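PDB 1VGP: 373aa long hypothetical citrate synthase from Sulfolobus tokodaii, which is of unproven function but probably belongs to the mainly helical, dimeric citrate synthase family. Local coordinates for residues Glu44-Tyr48 against Trp63-Arg69. Numbering follows the deposited sequence.
Sequences EEVSY and WFQEKLR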
ATOM      1  N   GLU A  44       3.178  14.106 -22.146  1.00 30.75           N
ATOM      2  CA  GLU A  44       4.543  14.388 -21.723  1.00 32.70           C
ATOM      3  C   GLU A  44       4.715  15.774 -21.113  1.00 32.93           C
ATOM      4  O   GLU A  44       5.276  15.907 -20.020  1.00 33.42           O
ATOM      5  CB  GLU A  44       5.499  14.228 -22.892  1.00 34.71           C
ATOM      6  CG  GLU A  44       5.810  12.784 -23.207  1.00 40.19           C
ATOM      7  CD  GLU A  44       5.413  12.392 -24.605  1.00 43.93           C
ATOM      8  OE1 GLU A  44       4.446  12.987 -25.130  1.00 49.04           O
ATOM      9  OE2 GLU A  44       6.070  11.487 -25.174  1.00 47.23           O
ATOM     10  N   GLU A  45       4.238  16.807 -21.805  1.00 31.36           N
ATOM     11  CA  GLU A  45       4.377  18.165 -21.298  1.00 30.90           C
ATOM     12  C   GLU A  45       3.590  18.358 -20.011  1.00 31.76           C
ATOM     13  O   GLU A  45       4.098  18.949 -19.056  1.00 32.78           O
ATOM     14  CB  GLU A  45       3.918  19.187 -22.336  1.00 32.04           C
ATOM     15  CG  GLU A  45       3.947  20.609 -21.813  1.00 35.15           C
ATOM     16  CD  GLU A  45       3.698  21.634 -22.888  1.00 37.98           C
ATOM     17  OE1 GLU A  45       2.512  21.955 -23.123  1.00 38.51           O
ATOM     18  OE2 GLU A  45       4.679  22.120 -23.496  1.00 39.27           O
ATOM     19  N   VAL A  46       2.354  17.863 -19.978  1.00 31.59           N
ATOM     20  CA  VAL A  46       1.524  17.978 -18.775  1.00 31.00           C
ATOM     21  C   VAL A  46       2.127  17.246 -17.576  1.00 30.99           C
ATOM     22  O   VAL A  46       2.040  17.720 -16.437  1.00 32.30           O
ATOM     23  CB  VAL A  46       0.101  17.435 -19.021  1.00 29.64           C
ATOM     24  CG1 VAL A  46      -0.679  17.428 -17.725  1.00 27.60           C
ATOM     25  CG2 VAL A  46      -0.605  18.293 -20.066  1.00 29.19           C
ATOM     26  N   SER A  47       2.745  16.099 -17.828  1.00 29.67           N
ATOM     27  CA  SER A  47       3.424  15.363 -16.771  1.00 31.58           C
ATOM     28  C   SER A  47       4.578  16.167 -16.166  1.00 32.06           C
ATOM     29  O   SER A  47       4.743  16.211 -14.939  1.00 34.28           O
ATOM     30  CB  SER A  47       3.941  14.029 -17.307  1.00 28.21           C
ATOM     31  OG  SER A  47       2.858  13.172 -17.630  1.00 29.76           O
ATOM     32  N   TYR A  48       5.374  16.799 -17.023  1.00 31.08           N
ATOM     33  CA  TYR A  48       6.465  17.654 -16.571  1.00 31.82           C
ATOM     34  C   TYR A  48       5.921  18.827 -15.752  1.00 31.64           C
ATOM     35  O   TYR A  48       6.450  19.154 -14.687  1.00 29.37           O
ATOM     36  CB  TYR A  48       7.243  18.182 -17.784  1.00 32.52           C
ATOM     37  CG  TYR A  48       8.488  18.974 -17.440  1.00 33.47           C
ATOM     38  CD1 TYR A  48       8.400  20.266 -16.902  1.00 33.89           C
ATOM     39  CD2 TYR A  48       9.753  18.424 -17.627  1.00 32.42           C
ATOM     40  CE1 TYR A  48       9.549  20.985 -16.555  1.00 33.43           C
ATOM     41  CE2 TYR A  48      10.905  19.131 -17.286  1.00 34.58           C
ATOM     42  CZ  TYR A  48      10.800  20.410 -16.745  1.00 35.47           C
ATOM     43  OH  TYR A  48      11.949  21.078 -16.358  1.00 36.99           O
ATOM     44  N   TRP A  63      14.728  16.802 -22.775  1.00 50.04           N
ATOM     45  CA  TRP A  63      15.326  15.937 -21.783  1.00 49.49           C
ATOM     46  C   TRP A  63      14.274  15.018 -21.180  1.00 48.95           C
ATOM     47  O   TRP A  63      14.533  13.844 -20.915  1.00 49.17           O
ATOM     48  CB  TRP A  63      15.964  16.768 -20.670  1.00 51.60           C
ATOM     49  CG  TRP A  63      16.341  15.944 -19.477  1.00 55.82           C
ATOM     50  CD1 TRP A  63      17.463  15.182 -19.329  1.00 56.56           C
ATOM     51  CD2 TRP A  63      15.581  15.768 -18.285  1.00 56.22           C
ATOM     52  NE1 TRP A  63      17.450  14.545 -18.118  1.00 58.12           N
ATOM     53  CE2 TRP A  63      16.298  14.891 -17.446  1.00 56.88           C
ATOM     54  CE3 TRP A  63      14.356  16.276 -17.827  1.00 56.62           C
ATOM     55  CZ2 TRP A  63      15.842  14.496 -16.190  1.00 57.16           C
ATOM     56  CZ3 TRP A  63      13.895  15.888 -16.577  1.00 56.67           C
ATOM     57  CH2 TRP A  63      14.639  15.012 -15.771  1.00 56.01           C
ATOM     58  N   PHE A  64      13.083  15.564 -20.962  1.00 47.71           N
ATOM     59  CA  PHE A  64      12.074  14.878 -20.171  1.00 45.72           C
ATOM     60  C   PHE A  64      11.479  13.706 -20.927  1.00 46.27           C
ATOM     61  O   PHE A  64      11.384  12.600 -20.402  1.00 45.87           O
ATOM     62  CB  PHE A  64      10.958  15.840 -19.763  1.00 41.96           C
ATOM     63  CG  PHE A  64       9.872  15.185 -18.967  1.00 40.23           C
ATOM     64  CD1 PHE A  64      10.084  14.832 -17.641  1.00 37.95           C
ATOM     65  CD2 PHE A  64       8.645  14.886 -19.552  1.00 39.28           C
ATOM     66  CE1 PHE A  64       9.092  14.188 -16.906  1.00 36.28           C
ATOM     67  CE2 PHE A  64       7.646  14.239 -18.825  1.00 38.32           C
ATOM     68  CZ  PHE A  64       7.871  13.890 -17.500  1.00 37.94           C
ATOM     69  N   GLN A  65      11.070  13.939 -22.165  1.00 48.01           N
ATOM     70  CA  GLN A  65      10.521  12.855 -22.963  1.00 50.75           C
ATOM     71  C   GLN A  65      11.619  11.941 -23.473  1.00 50.76           C
ATOM     72  O   GLN A  65      11.341  10.904 -24.058  1.00 51.53           O
ATOM     73  CB  GLN A  65       9.699  13.402 -24.132  1.00 52.15           C
ATOM     74  CG  GLN A  65      10.393  14.445 -24.971  1.00 53.12           C
ATOM     75  CD  GLN A  65       9.413  15.313 -25.742  1.00 56.16           C
ATOM     76  OE1 GLN A  65       9.768  15.913 -26.754  1.00 57.61           O
ATOM     77  NE2 GLN A  65       8.174  15.384 -25.262  1.00 56.45           N
ATOM     78  N   GLU A  66      12.868  12.317 -23.250  1.00 52.35           N
ATOM     79  CA  GLU A  66      13.974  11.421 -23.559  1.00 54.70           C
ATOM     80  C   GLU A  66      14.027  10.319 -22.501  1.00 54.95           C
ATOM     81  O   GLU A  66      14.109   9.138 -22.828  1.00 54.21           O
ATOM     82  CB  GLU A  66      15.282  12.222 -23.582  1.00 58.61           C
ATOM     83  CG  GLU A  66      16.531  11.457 -23.155  1.00 67.27           C
ATOM     84  CD  GLU A  66      17.789  11.920 -23.885  1.00 71.62           C
ATOM     85  OE1 GLU A  66      17.905  13.143 -24.161  1.00 71.23           O
ATOM     86  OE2 GLU A  66      18.653  11.065 -24.183  1.00 71.51           O
ATOM     87  N   LYS A  67      13.961  10.717 -21.234  1.00 55.21           N
ATOM     88  CA  LYS A  67      13.930   9.760 -20.139  1.00 56.03           C
ATOM     89  C   LYS A  67      12.726   8.832 -20.293  1.00 56.14           C
ATOM     90  O   LYS A  67      12.780   7.649 -19.932  1.00 56.30           O
ATOM     91  CB  LYS A  67      13.845  10.499 -18.790  1.00 54.77           C
ATOM     92  CG  LYS A  67      15.155  11.129 -18.315  1.00 55.01           C
ATOM     93  CD  LYS A  67      16.252  10.082 -18.120  1.00 55.97           C
ATOM     94  CE  LYS A  67      17.178  10.447 -16.968  1.00 56.40           C
ATOM     95  NZ  LYS A  67      17.738  11.811 -17.122  1.00 58.64           N
ATOM     96  N   LEU A  68      11.646   9.379 -20.840  1.00 55.37           N
ATOM     97  CA  LEU A  68      10.358   8.707 -20.840  1.00 56.10           C
ATOM     98  C   LEU A  68      10.298   7.563 -21.848  1.00 58.24           C
ATOM     99  O   LEU A  68       9.617   6.562 -21.606  1.00 59.77           O
ATOM    100  CB  LEU A  68       9.246   9.710 -21.144  1.00 54.58           C
ATOM    101  CG  LEU A  68       8.418  10.274 -19.989  1.00 52.46           C
ATOM    102  CD1 LEU A  68       7.313  11.159 -20.553  1.00 50.92           C
ATOM    103  CD2 LEU A  68       7.820   9.148 -19.177  1.00 50.15           C
ATOM    104  N   ARG A  69      10.998   7.709 -22.975  1.00 59.29           N
ATOM    105  CA  ARG A  69      11.083   6.632 -23.962  1.00 59.98           C
ATOM    106  C   ARG A  69      12.224   5.682 -23.621  1.00 60.28           C
ATOM    107  O   ARG A  69      12.174   4.491 -23.942  1.00 59.34           O
ATOM    108  CB  ARG A  69      11.309   7.190 -25.376  1.00 61.29           C
ATOM    109  CG  ARG A  69      10.949   8.646 -25.572  1.00 64.66           C
ATOM    110  CD  ARG A  69       9.449   8.847 -25.691  1.00 66.97           C
ATOM    111  NE  ARG A  69       9.081  10.211 -26.075  1.00 68.78           N
ATOM    112  CZ  ARG A  69       9.318  10.749 -27.270  1.00 68.57           C
ATOM    113  NH1 ARG A  69      10.067  10.103 -28.158  1.00 67.67           N
ATOM    114  NH2 ARG A  69       8.783  11.927 -27.587  1.00 65.50           N
TER
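W63 meets Y48 through a six-membered-ring corner: its CZ3 lies 4.5 Å from CE2 of Y48, which sits near the plane of the indole, at its edge. One residue on, F64 fills the angle between the two helices. With its CG anti to the backbone N (chi1 179°), the phenyl ring reaches across to helix 43-52, where CB of Y48 stands over the centre of one face, 4.0 Å from the ring centroid, in a CH-pi contact. The Y48 ring turns its edge to F64 in an offset edge-to-face pair, planes at 87° and centroids 5.3 Å apart; CD2 of Y48 comes to 3.5 Å from CG of F64. At the far end of the phenyl, CZ rests 3.9 Å from CB of S47, whose hydroxyl is bonded back to the carbonyl of F43. Q65 adds a looser polar neighbour, its NE2 beside the aliphatic part of E44. L68 touches the same chain from its CD1, 3.5 Å from CG of E44, so the glutamate stem is lined by a methyl group and an amide. R69 completes the series: its NE forms a salt bridge with OE2 of E44 (3.4 Å), though the hydrogen bond within it is weak and bent. The same OE2 accepts the backbone N-H of H149, its stronger partner; the nearby guanidinium would be expected to favour the charged carboxylate. Helices 43-52 and 58-70, consecutive in this mainly helical citrate synthase-type fold, thus cross steeply over a largely aromatic and aliphatic interface, their segment axes at 107° and 10.1 Å apart. Helix 113-135 packs against helix 58-70 through I115 and I118, which touch W63, F64 and L68, while on helix 43-52 E45 forms a salt bridge to R373 of the second subunit.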